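Local atomic coordinates of bile salt hydrolase/transferase (Clostridium perfringens, PDB entry 2BJF), a protein that hydrolyses the amide bond of glycine- and taurine-conjugated bile salts, and also acts as a transferase that joins bile acids to amines. Residues S29-P34 against N312-Y317; F37-K42 against D63-A68. All coordinates share one frame; numbering follows the deposited sequence.

Interaction 1: S29-P34 against N312-Y317; sequences SIIFIP and NEIKTY
Ile31 and Ile314 both hold CG2 anti to the backbone N, with CG1 beside that N (chi1 -57° in Ile31). This brings the two branch methyls together, and Ile31 CG2 lies 3.8 Å from Ile314 CG2. Ile314 also uses its other branch. Its CG1 lies 4.1 Å from Ile33 CG1, and these two side chains run side by side, pointing the same way. Ile314 is thus packed against two residues of 29-34.

The backbones form an antiparallel pair with four hydrogen bonds. Ile30 and Tyr317 make one hydrogen-bonded pair. Tyr317 N gives to Ile30 O at 2.8 Å, and Ile30 N gives back to Tyr317 O at 3.0 Å. Phe32 and Lys315 make the next such pair. Phe32 N reaches Lys315 O at 2.7 Å, and Lys315 N returns a bond to Phe32 O. Ile31 and Thr316 lie between them as the non-hydrogen-bonded pair. Thr316 CA comes 3.3 Å from Ile30 O in a CA-H...O contact.

The pairing belongs to a large antiparallel sheet of this Ntn hydrolase. Strand 29-33 sits between strand 54-61 and the late strand 315-318. Side chains alternate across the sheet. Ile31 and Ile33 pack on Phe67 of strand 64-67, while Ile30 and Tyr317 share the other face and meet Ile302.

On that face the Phe32 side chain crosses Lys315 at about a right angle, its CD2 4.2 Å from Lys315 CB. The lysine bends at chi2 (76°), and its end leads away. Tyr317 OH is hydrogen-bonded to Glu307. Beyond the paired strands, Pro34 sets its ring against the backbone of 312-317, with CD 3.2 Å from Glu313 O.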
loop_
_atom_site.group_PDB
_atom_site.type_symbol
_atom_site.label_atom_id
_atom_site.label_comp_id
_atom_site.label_asym_id
_atom_site.label_seq_id
_atom_site.Cartn_x
_atom_site.Cartn_y
_atom_site.Cartn_z
ATOM N N SER A 29 35.372 -15.155 2.750
ATOM C CA SER A 29 35.539 -16.502 3.267
ATOM C C SER A 29 35.098 -16.471 4.723
ATOM O O SER A 29 34.918 -15.393 5.300
ATOM C CB SER A 29 36.997 -16.955 3.151
ATOM O OG SER A 29 37.850 -16.153 3.949
ATOM N N ILE A 30 34.901 -17.645 5.309
ATOM C CA ILE A 30 34.610 -17.731 6.731
ATOM C C ILE A 30 35.951 -17.784 7.459
ATOM O O ILE A 30 36.756 -18.695 7.240
ATOM C CB ILE A 30 33.710 -18.942 7.084
ATOM C CG1 ILE A 30 32.375 -18.876 6.327
ATOM C CG2 ILE A 30 33.434 -18.980 8.580
ATOM C CD1 ILE A 30 32.414 -19.448 4.914
ATOM N N ILE A 31 36.186 -16.784 8.305
ATOM C CA ILE A 31 37.488 -16.573 8.938
ATOM C C ILE A 31 37.455 -16.907 10.425
ATOM O O ILE A 31 36.601 -16.410 11.165
ATOM C CB ILE A 31 37.975 -15.109 8.744
ATOM C CG1 ILE A 31 38.051 -14.755 7.254
ATOM C CG2 ILE A 31 39.326 -14.877 9.427
ATOM C CD1 ILE A 31 38.245 -13.273 6.982
ATOM N N PHE A 32 38.391 -17.754 10.847
ATOM C CA PHE A 32 38.602 -18.064 12.256
ATOM C C PHE A 32 39.905 -17.435 12.739
ATOM O O PHE A 32 40.958 -17.622 12.122
ATOM C CB PHE A 32 38.634 -19.582 12.488
ATOM C CG PHE A 32 39.052 -19.978 13.881
ATOM C CD1 PHE A 32 38.138 -19.952 14.931
ATOM C CD2 PHE A 32 40.363 -20.374 14.145
ATOM C CE1 PHE A 32 38.518 -20.312 16.221
ATOM C CE2 PHE A 32 40.755 -20.734 15.435
ATOM C CZ PHE A 32 39.830 -20.705 16.474
ATOM N N ILE A 33 39.821 -16.693 13.841
ATOM C CA ILE A 33 41.000 -16.115 14.483
ATOM C C ILE A 33 41.085 -16.626 15.922
ATOM O O ILE A 33 40.148 -16.436 16.699
ATOM C CB ILE A 33 40.976 -14.560 14.480
ATOM C CG1 ILE A 33 40.667 -14.016 13.079
ATOM C CG2 ILE A 33 42.305 -14.006 14.995
ATOM C CD1 ILE A 33 40.439 -12.508 13.029
ATOM N N PRO A 34 42.205 -17.284 16.281
ATOM C CA PRO A 34 42.375 -17.805 17.639
ATOM C C PRO A 34 42.671 -16.702 18.658
ATOM O O PRO A 34 42.842 -15.539 18.281
ATOM C CB PRO A 34 43.578 -18.742 17.502
ATOM C CG PRO A 34 44.369 -18.171 16.382
ATOM C CD PRO A 34 43.369 -17.582 15.425
ATOM N N ASN A 312 47.769 -20.673 16.589
ATOM C CA ASN A 312 48.724 -19.610 16.260
ATOM C C ASN A 312 48.536 -18.974 14.876
ATOM O O ASN A 312 49.304 -18.092 14.484
ATOM C CB ASN A 312 50.169 -20.113 16.430
ATOM C CG ASN A 312 50.497 -21.303 15.531
ATOM O OD1 ASN A 312 49.820 -21.565 14.536
ATOM N ND2 ASN A 312 51.557 -22.025 15.882
ATOM N N GLU A 313 47.516 -19.423 14.149
ATOM C CA GLU A 313 47.274 -18.962 12.783
ATOM C C GLU A 313 45.805 -18.663 12.527
ATOM O O GLU A 313 44.923 -19.270 13.139
ATOM C CB GLU A 313 47.728 -20.018 11.774
ATOM C CG GLU A 313 49.231 -20.129 11.561
ATOM C CD GLU A 313 49.591 -21.129 10.470
ATOM O OE1 GLU A 313 48.705 -21.901 10.036
ATOM O OE2 GLU A 313 50.766 -21.145 10.044
ATOM N N ILE A 314 45.554 -17.729 11.614
ATOM C CA ILE A 314 44.218 -17.534 11.061
ATOM C C ILE A 314 43.883 -18.739 10.177
ATOM O O ILE A 314 44.725 -19.202 9.404
ATOM C CB ILE A 314 44.111 -16.214 10.249
ATOM C CG1 ILE A 314 44.135 -15.004 11.192
ATOM C CG2 ILE A 314 42.845 -16.197 9.383
ATOM C CD1 ILE A 314 44.150 -13.651 10.485
ATOM N N LYS A 315 42.663 -19.250 10.324
ATOM C CA LYS A 315 42.158 -20.346 9.502
ATOM C C LYS A 315 40.947 -19.861 8.711
ATOM O O LYS A 315 40.043 -19.244 9.276
ATOM C CB LYS A 315 41.779 -21.543 10.387
ATOM C CG LYS A 315 41.083 -22.700 9.668
ATOM C CD LYS A 315 42.053 -23.535 8.846
ATOM C CE LYS A 315 41.313 -24.546 7.984
ATOM N NZ LYS A 315 42.246 -25.490 7.304
ATOM N N THR A 316 40.938 -20.129 7.407
ATOM C CA THR A 316 39.802 -19.757 6.562
ATOM C C THR A 316 39.113 -20.980 5.967
ATOM O O THR A 316 39.749 -22.011 5.726
ATOM C CB THR A 316 40.199 -18.791 5.413
ATOM O OG1 THR A 316 41.040 -19.470 4.471
ATOM C CG2 THR A 316 40.915 -17.554 5.952
ATOM N N TYR A 317 37.808 -20.852 5.741
ATOM C CA TYR A 317 37.017 -21.872 5.059
ATOM C C TYR A 317 36.345 -21.279 3.823
ATOM O O TYR A 317 35.855 -20.147 3.854
ATOM C CB TYR A 317 35.985 -22.488 6.010
ATOM C CG TYR A 317 36.582 -23.475 6.993
ATOM C CD1 TYR A 317 36.812 -24.800 6.624
ATOM C CD2 TYR A 317 36.921 -23.084 8.288
ATOM C CE1 TYR A 317 37.367 -25.714 7.519
ATOM C CE2 TYR A 317 37.474 -23.990 9.193
ATOM C CZ TYR A 317 37.693 -25.303 8.801
ATOM O OH TYR A 317 38.241 -26.204 9.685
#

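Interaction 2: F37-K42 against D63-A68; sequences FKCVNK and DYPTFA
Asn41, packed on the ring of Tyr64, has its OD1 gripped by two groups just after it in the chain, Ser43 OG and Asn44 N, while its ND2 is bonded to Ile133 O. The amide is therefore held at both ends, which fixes its rotation. Its plane stands 54° from that of the tyrosine ring.

Asn41 CB makes a CH-pi contact over one face of the ring, 4.3 Å from the centroid of Tyr64. ND2 lies over the rim of that face, 4.1 Å from Tyr64 CG. Pro65 CD lies over the opposite face, offset toward the rim, so the ring sits between the asparagine and the proline next to it in the chain. Backbone of 37-42 runs past the ring edge, where Val40 O comes 3.5 Å from Tyr64 CD1. Cys39 adds CB, 3.6 Å from Tyr64 CE1. Its SG is anti to the carbonyl carbon (chi1 -56°) and meets Pro65 CG at 3.9 Å.

One water joins the two backbones. It accepts from Val40 N at 3.3 Å and donates to Asp63 O. At the exposed end, Lys42 CE lies 3.4 Å from Asp63 OD2. The lysine bends at chi4, and NZ stays beyond salt-bridge distance of that oxygen, so any attraction is probably modest.

The strands run nearly perpendicular, at 98°, and belong to different sheets. Strand 38-40 forms a small antiparallel pair with 47-49, whose Leu48 also touches Tyr64, and the Tyr64 hydroxyl is hydrogen-bonded to Asn104. Strand 64-67 pairs with 54-61; Thr66 and the corner residue Ala68 touch the bound deoxycholate, and Phe67 packs on Leu106 and Leu107 of helix 105-112.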
loop_
_atom_site.group_PDB
_atom_site.type_symbol
_atom_site.label_atom_id
_atom_site.label_comp_id
_atom_site.label_asym_id
_atom_site.label_seq_id
_atom_site.Cartn_x
_atom_site.Cartn_y
_atom_site.Cartn_z
ATOM N N PHE A 37 46.025 -13.546 19.034
ATOM C CA PHE A 37 46.544 -13.357 17.679
ATOM C C PHE A 37 46.654 -11.877 17.335
ATOM O O PHE A 37 45.669 -11.139 17.401
ATOM C CB PHE A 37 45.688 -14.087 16.635
ATOM C CG PHE A 37 46.300 -14.103 15.260
ATOM C CD1 PHE A 37 47.176 -15.120 14.886
ATOM C CD2 PHE A 37 46.015 -13.095 14.342
ATOM C CE1 PHE A 37 47.753 -15.135 13.617
ATOM C CE2 PHE A 37 46.589 -13.099 13.074
ATOM C CZ PHE A 37 47.458 -14.123 12.710
ATOM N N LYS A 38 47.861 -11.461 16.963
ATOM C CA LYS A 38 48.139 -10.068 16.636
ATOM C C LYS A 38 47.847 -9.773 15.164
ATOM O O LYS A 38 48.500 -10.313 14.266
ATOM C CB LYS A 38 49.589 -9.719 16.998
ATOM C CG LYS A 38 49.991 -8.271 16.727
ATOM C CD LYS A 38 51.361 -7.928 17.323
ATOM C CE LYS A 38 52.488 -8.805 16.779
ATOM N NZ LYS A 38 52.681 -8.671 15.306
ATOM N N CYS A 39 46.848 -8.924 14.937
ATOM C CA CYS A 39 46.487 -8.464 13.600
ATOM C C CYS A 39 47.132 -7.106 13.349
ATOM O O CYS A 39 46.867 -6.144 14.074
ATOM C CB CYS A 39 44.967 -8.354 13.460
ATOM S SG CYS A 39 44.051 -9.868 13.827
ATOM N N VAL A 40 47.981 -7.036 12.325
ATOM C CA VAL A 40 48.706 -5.806 12.002
ATOM C C VAL A 40 48.274 -5.249 10.646
ATOM O O VAL A 40 48.346 -5.942 9.627
ATOM C CB VAL A 40 50.246 -6.018 12.010
ATOM C CG1 VAL A 40 50.975 -4.696 11.797
ATOM C CG2 VAL A 40 50.701 -6.665 13.312
ATOM N N ASN A 41 47.813 -4.000 10.645
ATOM C CA ASN A 41 47.509 -3.294 9.405
ATOM C C ASN A 41 48.787 -2.677 8.853
ATOM O O ASN A 41 49.406 -1.833 9.502
ATOM C CB ASN A 41 46.430 -2.229 9.631
ATOM C CG ASN A 41 45.974 -1.569 8.337
ATOM O OD1 ASN A 41 46.737 -0.855 7.683
ATOM N ND2 ASN A 41 44.718 -1.796 7.971
ATOM N N LYS A 42 49.176 -3.106 7.656
ATOM C CA LYS A 42 50.458 -2.715 7.064
ATOM C C LYS A 42 50.521 -1.253 6.624
ATOM O O LYS A 42 51.592 -0.643 6.658
ATOM C CB LYS A 42 50.814 -3.637 5.893
ATOM C CG LYS A 42 51.200 -5.048 6.313
ATOM C CD LYS A 42 51.538 -5.919 5.112
ATOM C CE LYS A 42 52.009 -7.303 5.540
ATOM N NZ LYS A 42 53.346 -7.273 6.205
ATOM N N ASP A 63 46.446 -8.086 3.584
ATOM C CA ASP A 63 46.934 -8.930 4.691
ATOM C C ASP A 63 46.202 -8.721 6.032
ATOM O O ASP A 63 46.604 -9.279 7.056
ATOM C CB ASP A 63 48.460 -8.804 4.861
ATOM C CG ASP A 63 49.127 -10.123 5.234
ATOM O OD1 ASP A 63 48.437 -11.043 5.726
ATOM O OD2 ASP A 63 50.355 -10.240 5.034
ATOM N N TYR A 64 45.122 -7.940 6.021
ATOM C CA TYR A 64 44.380 -7.630 7.248
ATOM C C TYR A 64 42.932 -8.134 7.211
ATOM O O TYR A 64 42.210 -7.865 6.249
ATOM C CB TYR A 64 44.410 -6.124 7.528
ATOM C CG TYR A 64 43.994 -5.753 8.936
ATOM C CD1 TYR A 64 44.900 -5.833 9.994
ATOM C CD2 TYR A 64 42.694 -5.324 9.212
ATOM C CE1 TYR A 64 44.527 -5.496 11.288
ATOM C CE2 TYR A 64 42.309 -4.987 10.508
ATOM C CZ TYR A 64 43.230 -5.074 11.540
ATOM O OH TYR A 64 42.863 -4.744 12.822
ATOM N N PRO A 65 42.502 -8.859 8.265
ATOM C CA PRO A 65 41.137 -9.388 8.306
ATOM C C PRO A 65 40.098 -8.331 8.683
ATOM O O PRO A 65 40.286 -7.584 9.646
ATOM C CB PRO A 65 41.212 -10.474 9.383
ATOM C CG PRO A 65 42.301 -10.027 10.296
ATOM C CD PRO A 65 43.275 -9.228 9.468
ATOM N N THR A 66 39.018 -8.273 7.910
ATOM C CA THR A 66 37.897 -7.374 8.191
ATOM C C THR A 66 36.583 -8.128 7.984
ATOM O O THR A 66 36.456 -8.916 7.043
ATOM C CB THR A 66 37.972 -6.061 7.358
ATOM O OG1 THR A 66 36.898 -5.188 7.727
ATOM C CG2 THR A 66 37.927 -6.336 5.851
ATOM N N PHE A 67 35.615 -7.891 8.868
ATOM C CA PHE A 67 34.425 -8.744 8.958
ATOM C C PHE A 67 33.116 -8.097 8.518
ATOM O O PHE A 67 32.921 -6.888 8.666
ATOM C CB PHE A 67 34.268 -9.280 10.382
ATOM C CG PHE A 67 35.267 -10.337 10.745
ATOM C CD1 PHE A 67 34.945 -11.685 10.623
ATOM C CD2 PHE A 67 36.532 -9.989 11.206
ATOM C CE1 PHE A 67 35.868 -12.671 10.955
ATOM C CE2 PHE A 67 37.464 -10.968 11.537
ATOM C CZ PHE A 67 37.130 -12.312 11.413
ATOM N N ALA A 68 32.222 -8.931 7.988
ATOM C CA ALA A 68 30.858 -8.528 7.649
ATOM C C ALA A 68 29.901 -8.878 8.786
ATOM O O ALA A 68 28.980 -8.118 9.096
ATOM C CB ALA A 68 30.420 -9.200 6.364
HETATM O O HOH W 1 47.165 -9.349 10.183
#

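How the interactions relate
The centres of interactions 1 and 2 lie 11 Å apart, on the same side of the chain's centre. Interaction 2 is nested along the chain inside the loop that interaction 1 closes. Strand 38-40 is the next strand after 29-33, whereas 312-317 returns from near the C-terminus. Strands 29-33, 64-67 and 315-318 share the large antiparallel sheet. The contacts also touch. Ile314 CD1 packs 3.6 Å from Phe37 CE2, and Ile33 CD1 lies 3.7 Å from Phe67 CE2. Together they join the early strands and the late strand on one flank of the domain. Segment 63-68 reaches the bile-acid pocket from there.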